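Local atomic coordinates of alpha-L-arabinofuranosidase B (Aspergillus kawachii, PDB entry 6SXT), a protein that hydrolyses terminal non-reducing alpha-L-arabinofuranosyl residues from arabinoxylan, arabinan and related plant polysaccharides and oligosaccharides. Residues 67-75 against 102-110; 143-154 against 225-235. All coordinates share one frame; numbering follows the deposited sequence.

Contact 1 (67-75 against 102-110); sequences NTTCLITII and DNLASAIGA. With NAG (2-acetamido-2-deoxy-beta-D-glucopyranose), chain D.
Leu71 and Ser106 sit opposite each other, CA to CA 4.5 Å, where strand 70-75 meets the short strand 105-106. The two run antiparallel but splayed, with end-to-end directions 130° apart. Two backbone hydrogen bonds join them. Ile72 N donates to Ala105 O at 2.9 Å, and the bond is nearly straight. Ala107 N donates to Cys70 O at 3.0 Å. Beyond this bond the chain turns a corner at 107-110. Ser106 OG accepts from Ile108 N in an ST turn at this corner. Strand 105-106 is the edge of a four-stranded antiparallel sheet in the catalytic domain, and strand 34-38 pairs with the other side of 70-75.

Leu104 points toward strand 70-75. With its CG anti to the carbonyl carbon (chi1 -65°), the two methyls land on Ile72 and Thr73. CD2 rests on Ile72 O at 3.5 Å, while CD1 meets Thr73 CG2 at 3.7 Å. Leu71 lies at about a right angle to Leu104, and their CD1 methyls touch. Thr73 turns its methyl to this contact and its OG1 to Gln35. Ile72 lays CG1 and CD1 against Ala107, with CG1 3.8 Å from Ala107 CA. Val122 of strand 117-124 packs on both Ile72 and Ala105, and Tyr130 OH ties the two segments together through hydrogen bonds with Ile72 O and Ala105 N. Cys70 CB abuts Ala107 CB. At the loop end, Asn67 ND2 carries the N-linked NAG.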
loop_
_atom_site.group_PDB
_atom_site.type_symbol
_atom_site.label_atom_id
_atom_site.label_comp_id
_atom_site.label_asym_id
_atom_site.label_seq_id
_atom_site.Cartn_x
_atom_site.Cartn_y
_atom_site.Cartn_z
ATOM N N ASN A 67 13.080 -16.079 4.980
ATOM C CA ASN A 67 14.394 -16.010 4.312
ATOM C C ASN A 67 14.247 -15.662 2.842
ATOM O O ASN A 67 15.070 -16.093 2.043
ATOM C CB ASN A 67 15.204 -17.303 4.464
ATOM C CG ASN A 67 15.311 -17.664 5.897
ATOM O OD1 ASN A 67 14.556 -18.518 6.363
ATOM N ND2 ASN A 67 16.218 -16.982 6.582
ATOM N N THR A 68 13.224 -14.886 2.476
ATOM C CA THR A 68 13.070 -14.381 1.116
ATOM C C THR A 68 12.125 -13.193 1.168
ATOM O O THR A 68 11.897 -12.652 2.270
ATOM C CB THR A 68 12.630 -15.509 0.164
ATOM O OG1 THR A 68 12.714 -15.074 -1.185
ATOM C CG2 THR A 68 11.239 -16.072 0.439
ATOM N N THR A 69 11.637 -12.842 -0.006
ATOM C CA THR A 69 10.706 -11.719 -0.210
ATOM C C THR A 69 9.437 -12.267 -0.840
ATOM O O THR A 69 9.509 -13.257 -1.579
ATOM C CB THR A 69 11.337 -10.629 -1.078
ATOM O OG1 THR A 69 11.685 -11.201 -2.338
ATOM C CG2 THR A 69 12.503 -10.010 -0.348
ATOM N N CYS A 70 8.325 -11.609 -0.579
ATOM C CA CYS A 70 7.036 -12.057 -1.150
ATOM C C CYS A 70 6.294 -10.881 -1.749
ATOM O O CYS A 70 6.337 -9.758 -1.209
ATOM C CB CYS A 70 6.175 -12.710 -0.106
ATOM S SG CYS A 70 6.588 -14.459 0.137
ATOM N N LEU A 71 5.571 -11.192 -2.814
ATOM C CA LEU A 71 4.646 -10.291 -3.504
ATOM C C LEU A 71 3.256 -10.915 -3.427
ATOM O O LEU A 71 3.137 -12.155 -3.450
ATOM C CB LEU A 71 5.053 -10.180 -4.958
ATOM C CG LEU A 71 6.418 -9.543 -5.219
ATOM C CD1 LEU A 71 6.760 -9.574 -6.699
ATOM C CD2 LEU A 71 6.482 -8.122 -4.675
ATOM N N ILE A 72 2.254 -10.055 -3.350
ATOM C CA ILE A 72 0.842 -10.469 -3.501
ATOM C C ILE A 72 0.516 -10.447 -4.986
ATOM O O ILE A 72 0.442 -9.389 -5.585
ATOM C CB ILE A 72 -0.090 -9.596 -2.660
ATOM C CG1 ILE A 72 0.219 -9.771 -1.184
ATOM C CG2 ILE A 72 -1.534 -9.929 -2.955
ATOM C CD1 ILE A 72 -0.403 -8.680 -0.305
ATOM N N THR A 73 0.377 -11.625 -5.590
ATOM C CA THR A 73 0.111 -11.732 -7.043
ATOM C C THR A 73 -1.379 -11.597 -7.353
ATOM O O THR A 73 -1.720 -11.064 -8.424
ATOM C CB THR A 73 0.656 -13.047 -7.602
ATOM O OG1 THR A 73 0.229 -14.069 -6.709
ATOM C CG2 THR A 73 2.158 -13.031 -7.736
ATOM N N ILE A 74 -2.259 -12.112 -6.494
ATOM C CA ILE A 74 -3.698 -12.127 -6.788
ATOM C C ILE A 74 -4.429 -11.820 -5.492
ATOM O O ILE A 74 -4.083 -12.394 -4.459
ATOM C CB ILE A 74 -4.183 -13.473 -7.355
ATOM C CG1 ILE A 74 -3.302 -13.973 -8.508
ATOM C CG2 ILE A 74 -5.677 -13.385 -7.752
ATOM C CD1 ILE A 74 -3.727 -15.357 -8.983
ATOM N N ILE A 75 -5.423 -10.952 -5.583
ATOM C CA ILE A 75 -6.424 -10.791 -4.505
ATOM C C ILE A 75 -7.693 -11.425 -5.065
ATOM O O ILE A 75 -8.278 -10.928 -6.013
ATOM C CB ILE A 75 -6.611 -9.319 -4.112
ATOM C CG1 ILE A 75 -5.274 -8.637 -3.747
ATOM C CG2 ILE A 75 -7.554 -9.249 -2.952
ATOM C CD1 ILE A 75 -5.305 -7.140 -3.862
ATOM N N ASP A 102 2.120 -2.614 -14.016
ATOM C CA ASP A 102 2.385 -1.999 -12.707
ATOM C C ASP A 102 3.047 -3.012 -11.791
ATOM O O ASP A 102 3.070 -4.204 -12.065
ATOM C CB ASP A 102 1.070 -1.519 -12.128
ATOM C CG ASP A 102 0.390 -0.402 -12.894
ATOM O OD1 ASP A 102 1.069 0.272 -13.707
ATOM O OD2 ASP A 102 -0.833 -0.252 -12.736
ATOM N N ASN A 103 3.695 -2.509 -10.745
ATOM C CA ASN A 103 4.318 -3.365 -9.734
ATOM C C ASN A 103 3.217 -4.114 -8.933
ATOM O O ASN A 103 2.117 -3.543 -8.671
ATOM C CB ASN A 103 5.116 -2.568 -8.733
ATOM C CG ASN A 103 6.316 -1.840 -9.299
ATOM O OD1 ASN A 103 6.596 -0.740 -8.852
ATOM N ND2 ASN A 103 7.040 -2.463 -10.225
ATOM N N LEU A 104 3.587 -5.310 -8.508
ATOM C CA LEU A 104 2.872 -6.010 -7.413
ATOM C C LEU A 104 3.281 -5.418 -6.068
ATOM O O LEU A 104 4.424 -4.965 -5.859
ATOM C CB LEU A 104 3.186 -7.493 -7.471
ATOM C CG LEU A 104 2.671 -8.211 -8.719
ATOM C CD1 LEU A 104 3.231 -9.603 -8.733
ATOM C CD2 LEU A 104 1.189 -8.226 -8.772
ATOM N N ALA A 105 2.381 -5.524 -5.101
ATOM C CA ALA A 105 2.669 -5.115 -3.719
ATOM C C ALA A 105 3.491 -6.146 -2.990
ATOM O O ALA A 105 3.286 -7.360 -3.154
ATOM C CB ALA A 105 1.381 -4.834 -2.966
ATOM N N SER A 106 4.307 -5.666 -2.056
ATOM C CA SER A 106 4.894 -6.501 -1.016
ATOM C C SER A 106 3.772 -7.209 -0.255
ATOM O O SER A 106 2.712 -6.624 -0.082
ATOM C CB SER A 106 5.667 -5.612 -0.050
ATOM O OG SER A 106 6.125 -6.354 1.054
ATOM N N ALA A 107 4.070 -8.375 0.277
ATOM C CA ALA A 107 3.122 -9.028 1.191
ATOM C C ALA A 107 3.241 -8.524 2.624
ATOM O O ALA A 107 2.352 -8.819 3.421
ATOM C CB ALA A 107 3.384 -10.493 1.168
ATOM N N ILE A 108 4.213 -7.670 2.970
ATOM C CA ILE A 108 4.522 -7.384 4.401
ATOM C C ILE A 108 4.556 -5.892 4.707
ATOM O O ILE A 108 5.009 -5.542 5.803
ATOM C CB ILE A 108 5.829 -8.070 4.854
ATOM C CG1 ILE A 108 7.071 -7.648 4.065
ATOM C CG2 ILE A 108 5.636 -9.569 4.810
ATOM C CD1 ILE A 108 8.383 -8.050 4.639
ATOM N N GLY A 109 4.085 -5.039 3.819
ATOM C CA GLY A 109 4.131 -3.605 4.105
ATOM C C GLY A 109 3.012 -3.114 5.001
ATOM O O GLY A 109 3.091 -1.979 5.473
ATOM N N ALA A 110 1.976 -3.915 5.260
ATOM C CA ALA A 110 0.793 -3.443 5.996
ATOM C C ALA A 110 0.351 -4.473 7.028
ATOM O O ALA A 110 -0.784 -4.949 7.002
ATOM C CB ALA A 110 -0.309 -3.106 5.046
HETATM C C1 NAG D . 16.384 -17.232 7.983
HETATM C C2 NAG D . 17.742 -17.814 8.355
HETATM C C3 NAG D . 17.815 -18.068 9.873
HETATM C C4 NAG D . 17.395 -16.816 10.660
HETATM C C5 NAG D . 16.156 -16.144 10.077
HETATM C C6 NAG D . 15.908 -14.744 10.695
HETATM C C7 NAG D . 18.763 -18.995 6.453
HETATM C C8 NAG D . 18.895 -20.278 5.707
HETATM N N2 NAG D . 18.021 -19.020 7.571
HETATM O O3 NAG D . 19.153 -18.499 10.286
HETATM O O4 NAG D . 17.257 -17.114 12.053
HETATM O O5 NAG D . 16.211 -15.969 8.650
HETATM O O6 NAG D . 17.085 -13.901 10.503
HETATM O O7 NAG D . 19.318 -17.965 6.065
#

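Contact 2 (143-154 against 225-235); sequences EAEGMYAVLDGT and YRFVTAAVKGG. With ACT (acetate ion), chain H.
The Arg226 guanidinium has the Asp152 carboxylate stacked over one face, the two planes only 8° apart. Asp152 OD2 sits 3.1 Å above the guanidinium plane, over its centre. The salt bridge to Arg226 NH1 therefore works by charge alone, as no N-H points at the oxygen. The edge is used differently. There NE and NH2 each donate to one oxygen of an acetate ion, probably from the crystallisation liquor, both bonds 2.9 Å and almost straight, to OXT and O respectively. Arg226 NH1 also lies over one face of the Phe227 ring, offset toward the rim, and hydrogen-bonds to Tyr291 OH. A bend at chi2 (58°) brings the arginine end back to Asp152. Thr154 steadies the carboxylate: its OG1 and N both donate to Asp152 OD1, the latter making an Asx turn.

Beyond this end, strands 145-152 and 227-235 form a regular antiparallel ladder within the large sheet of the catalytic domain, whose family belongs to the concanavalin-like clan. Strand 288-296 flanks 145-152 on its other side. Met147 and Val232 lie side by side, pointing the same way, with Met147 CG 3.9 Å from Val232 CB. Strand 180-185 packs on Met147, Leu151, Ala230 and Val232. Tyr148, Thr229 and Ala231 occupy the reverse face, against helix 302-315. Tyr148 CB lies 3.3 Å from Ala230 O, and its OH hydrogen-bonds to Glu292.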
loop_
_atom_site.group_PDB
_atom_site.type_symbol
_atom_site.label_atom_id
_atom_site.label_comp_id
_atom_site.label_asym_id
_atom_site.label_seq_id
_atom_site.Cartn_x
_atom_site.Cartn_y
_atom_site.Cartn_z
ATOM N N GLU A 143 -26.309 1.815 -14.285
ATOM C CA GLU A 143 -26.812 0.860 -13.276
ATOM C C GLU A 143 -26.266 1.226 -11.884
ATOM O O GLU A 143 -25.108 1.678 -11.784
ATOM C CB GLU A 143 -26.415 -0.574 -13.577
ATOM C CG GLU A 143 -27.115 -1.135 -14.819
ATOM C CD GLU A 143 -26.492 -2.413 -15.322
ATOM O OE1 GLU A 143 -25.437 -2.872 -14.797
ATOM O OE2 GLU A 143 -27.094 -2.986 -16.253
ATOM N N ALA A 144 -27.071 0.909 -10.881
ATOM C CA ALA A 144 -26.727 1.202 -9.490
ATOM C C ALA A 144 -25.645 0.238 -9.003
ATOM O O ALA A 144 -25.675 -0.955 -9.270
ATOM C CB ALA A 144 -27.926 1.143 -8.628
ATOM N N GLU A 145 -24.821 0.792 -8.125
ATOM C CA GLU A 145 -23.826 -0.018 -7.386
ATOM C C GLU A 145 -23.484 0.660 -6.064
ATOM O O GLU A 145 -23.619 1.857 -5.908
ATOM C CB GLU A 145 -22.535 -0.198 -8.198
ATOM C CG GLU A 145 -21.772 1.070 -8.482
ATOM C CD GLU A 145 -20.501 0.928 -9.278
ATOM O OE1 GLU A 145 -20.116 -0.239 -9.562
ATOM O OE2 GLU A 145 -19.922 1.946 -9.683
ATOM N N GLY A 146 -22.940 -0.139 -5.170
ATOM C CA GLY A 146 -22.220 0.383 -4.000
ATOM C C GLY A 146 -20.854 -0.263 -3.909
ATOM O O GLY A 146 -20.568 -1.220 -4.621
ATOM N N MET A 147 -20.034 0.298 -3.051
ATOM C CA MET A 147 -18.689 -0.204 -2.799
ATOM C C MET A 147 -18.277 0.295 -1.426
ATOM O O MET A 147 -18.826 1.292 -0.893
ATOM C CB MET A 147 -17.709 0.205 -3.876
ATOM C CG MET A 147 -17.523 1.689 -4.021
ATOM S SD MET A 147 -16.878 2.154 -5.665
ATOM C CE MET A 147 -18.329 1.995 -6.689
ATOM N N TYR A 148 -17.316 -0.395 -0.825
ATOM C CA TYR A 148 -16.599 0.180 0.327
ATOM C C TYR A 148 -15.162 -0.336 0.295
ATOM O O TYR A 148 -14.892 -1.355 -0.365
ATOM C CB TYR A 148 -17.248 -0.118 1.696
ATOM C CG TYR A 148 -16.921 -1.468 2.300
ATOM C CD1 TYR A 148 -17.665 -2.586 2.012
ATOM C CD2 TYR A 148 -15.818 -1.629 3.133
ATOM C CE1 TYR A 148 -17.339 -3.830 2.521
ATOM C CE2 TYR A 148 -15.483 -2.859 3.648
ATOM C CZ TYR A 148 -16.251 -3.964 3.357
ATOM O OH TYR A 148 -15.921 -5.212 3.843
ATOM N N ALA A 149 -14.298 0.339 1.019
ATOM C CA ALA A 149 -12.959 -0.147 1.315
ATOM C C ALA A 149 -12.581 0.278 2.704
ATOM O O ALA A 149 -12.952 1.399 3.123
ATOM C CB ALA A 149 -11.954 0.318 0.292
ATOM N N VAL A 150 -11.762 -0.549 3.339
ATOM C CA VAL A 150 -11.066 -0.127 4.577
ATOM C C VAL A 150 -9.619 0.136 4.179
ATOM O O VAL A 150 -8.941 -0.761 3.613
ATOM C CB VAL A 150 -11.152 -1.175 5.696
ATOM C CG1 VAL A 150 -10.283 -0.779 6.887
ATOM C CG2 VAL A 150 -12.611 -1.399 6.111
ATOM N N LEU A 151 -9.178 1.360 4.406
ATOM C CA LEU A 151 -7.883 1.898 3.951
ATOM C C LEU A 151 -7.118 2.484 5.138
ATOM O O LEU A 151 -7.662 2.722 6.198
ATOM C CB LEU A 151 -8.131 3.002 2.908
ATOM C CG LEU A 151 -9.073 2.643 1.759
ATOM C CD1 LEU A 151 -9.312 3.889 0.876
ATOM C CD2 LEU A 151 -8.499 1.510 0.925
ATOM N N ASP A 152 -5.833 2.700 4.914
ATOM C CA ASP A 152 -4.940 3.417 5.867
ATOM C C ASP A 152 -5.115 4.899 5.601
ATOM O O ASP A 152 -4.631 5.397 4.581
ATOM C CB ASP A 152 -3.486 2.939 5.725
ATOM C CG ASP A 152 -2.505 3.627 6.648
ATOM O OD1 ASP A 152 -2.910 4.647 7.273
ATOM O OD2 ASP A 152 -1.364 3.158 6.744
ATOM N N GLY A 153 -5.789 5.622 6.485
ATOM C CA GLY A 153 -5.990 7.047 6.256
ATOM C C GLY A 153 -4.730 7.884 6.361
ATOM O O GLY A 153 -4.792 9.079 6.064
ATOM N N THR A 154 -3.604 7.318 6.755
ATOM C CA THR A 154 -2.320 8.024 6.912
ATOM C C THR A 154 -1.380 7.707 5.751
ATOM O O THR A 154 -0.275 8.305 5.704
ATOM C CB THR A 154 -1.647 7.734 8.257
ATOM O OG1 THR A 154 -1.091 6.426 8.254
ATOM C CG2 THR A 154 -2.619 7.931 9.382
ATOM N N TYR A 225 -8.338 9.344 10.471
ATOM C CA TYR A 225 -8.327 7.985 11.048
ATOM C C TYR A 225 -7.238 7.135 10.455
ATOM O O TYR A 225 -7.002 7.045 9.250
ATOM C CB TYR A 225 -9.666 7.313 10.849
ATOM C CG TYR A 225 -10.870 8.149 11.185
ATOM C CD1 TYR A 225 -11.053 8.753 12.404
ATOM C CD2 TYR A 225 -11.812 8.293 10.196
ATOM C CE1 TYR A 225 -12.208 9.510 12.630
ATOM C CE2 TYR A 225 -12.972 9.003 10.416
ATOM C CZ TYR A 225 -13.164 9.597 11.638
ATOM O OH TYR A 225 -14.355 10.292 11.700
ATOM N N ARG A 226 -6.571 6.380 11.328
ATOM C CA ARG A 226 -5.576 5.409 10.884
ATOM C C ARG A 226 -6.222 4.306 10.033
ATOM O O ARG A 226 -5.600 3.862 9.059
ATOM C CB ARG A 226 -4.832 4.823 12.078
ATOM C CG ARG A 226 -3.863 3.724 11.686
ATOM C CD ARG A 226 -2.805 4.140 10.682
ATOM N NE ARG A 226 -1.823 3.120 10.373
ATOM C CZ ARG A 226 -2.066 2.028 9.634
ATOM N NH1 ARG A 226 -3.276 1.865 9.097
ATOM N NH2 ARG A 226 -1.119 1.109 9.502
ATOM N N PHE A 227 -7.388 3.846 10.383
ATOM C CA PHE A 227 -8.179 2.912 9.572
ATOM C C PHE A 227 -9.465 3.639 9.206
ATOM O O PHE A 227 -10.253 4.041 10.111
ATOM C CB PHE A 227 -8.488 1.623 10.326
ATOM C CG PHE A 227 -7.250 0.866 10.692
ATOM C CD1 PHE A 227 -6.663 -0.008 9.795
ATOM C CD2 PHE A 227 -6.724 0.973 11.966
ATOM C CE1 PHE A 227 -5.497 -0.676 10.142
ATOM C CE2 PHE A 227 -5.593 0.265 12.332
ATOM C CZ PHE A 227 -4.980 -0.543 11.411
ATOM N N VAL A 228 -9.687 3.839 7.916
ATOM C CA VAL A 228 -10.864 4.571 7.420
ATOM C C VAL A 228 -11.760 3.626 6.662
ATOM O O VAL A 228 -11.280 2.864 5.800
ATOM C CB VAL A 228 -10.484 5.835 6.639
ATOM C CG1 VAL A 228 -9.639 5.564 5.447
ATOM C CG2 VAL A 228 -11.745 6.605 6.241
ATOM N N THR A 229 -13.060 3.660 6.959
ATOM C CA THR A 229 -14.067 3.023 6.098
ATOM C C THR A 229 -14.545 4.056 5.104
ATOM O O THR A 229 -15.116 5.058 5.538
ATOM C CB THR A 229 -15.268 2.482 6.850
ATOM O OG1 THR A 229 -14.787 1.590 7.868
ATOM C CG2 THR A 229 -16.191 1.741 5.927
ATOM N N ALA A 230 -14.335 3.813 3.815
ATOM C CA ALA A 230 -14.890 4.677 2.750
ATOM C C ALA A 230 -16.015 3.912 2.105
ATOM O O ALA A 230 -15.738 2.817 1.563
ATOM C CB ALA A 230 -13.803 5.013 1.761
ATOM N N ALA A 231 -17.234 4.456 2.069
ATOM C CA ALA A 231 -18.390 3.793 1.447
ATOM C C ALA A 231 -18.948 4.736 0.392
ATOM O O ALA A 231 -19.323 5.892 0.726
ATOM C CB ALA A 231 -19.456 3.388 2.439
ATOM N N VAL A 232 -19.047 4.234 -0.824
ATOM C CA VAL A 232 -19.465 5.057 -1.994
ATOM C C VAL A 232 -20.579 4.314 -2.705
ATOM O O VAL A 232 -20.562 3.052 -2.803
ATOM C CB VAL A 232 -18.268 5.382 -2.916
ATOM C CG1 VAL A 232 -18.717 5.774 -4.329
ATOM C CG2 VAL A 232 -17.397 6.412 -2.260
ATOM N N LYS A 233 -21.562 5.032 -3.245
ATOM C CA LYS A 233 -22.632 4.378 -4.004
ATOM C C LYS A 233 -23.127 5.358 -5.058
ATOM O O LYS A 233 -22.932 6.568 -4.893
ATOM C CB LYS A 233 -23.759 3.898 -3.092
ATOM C CG LYS A 233 -24.341 4.940 -2.138
ATOM C CD LYS A 233 -25.187 4.306 -1.079
ATOM C CE LYS A 233 -25.686 5.268 -0.020
ATOM N NZ LYS A 233 -26.329 4.510 1.101
ATOM N N GLY A 234 -23.617 4.773 -6.146
ATOM C CA GLY A 234 -24.061 5.559 -7.300
ATOM C C GLY A 234 -25.222 4.884 -7.967
ATOM O O GLY A 234 -25.223 3.674 -8.148
ATOM N N GLY A 235 -26.192 5.678 -8.385
ATOM C CA GLY A 235 -27.323 5.181 -9.172
ATOM C C GLY A 235 -27.721 6.259 -10.171
ATOM O O GLY A 235 -26.917 7.086 -10.512
HETATM C C ACT H . 1.567 2.550 11.593
HETATM O O ACT H . 1.532 1.479 10.697
HETATM O OXT ACT H . 0.727 3.655 11.663
HETATM C CH3 ACT H . 2.570 2.377 12.761
#

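Overall arrangement
Both contacts are largely buried in the catalytic domain, but they use different sheets. Contact 2 joins two long strands inside the large antiparallel sheet. Contact 1 adds a short edge strand to a four-stranded one. Their centres are 23 Å apart, and their nearest atoms are about 6 Å apart without touching. Strand 117-124 links them indirectly: it packs on contact 1 and belongs to the sheet of contact 2. Contact 1 has two strand bonds and mainly aliphatic packing, with a glycan at its loop end. Contact 2 has an extended backbone ladder and places its charged Asp152-Arg226 pair at one end, beside an acetate ion.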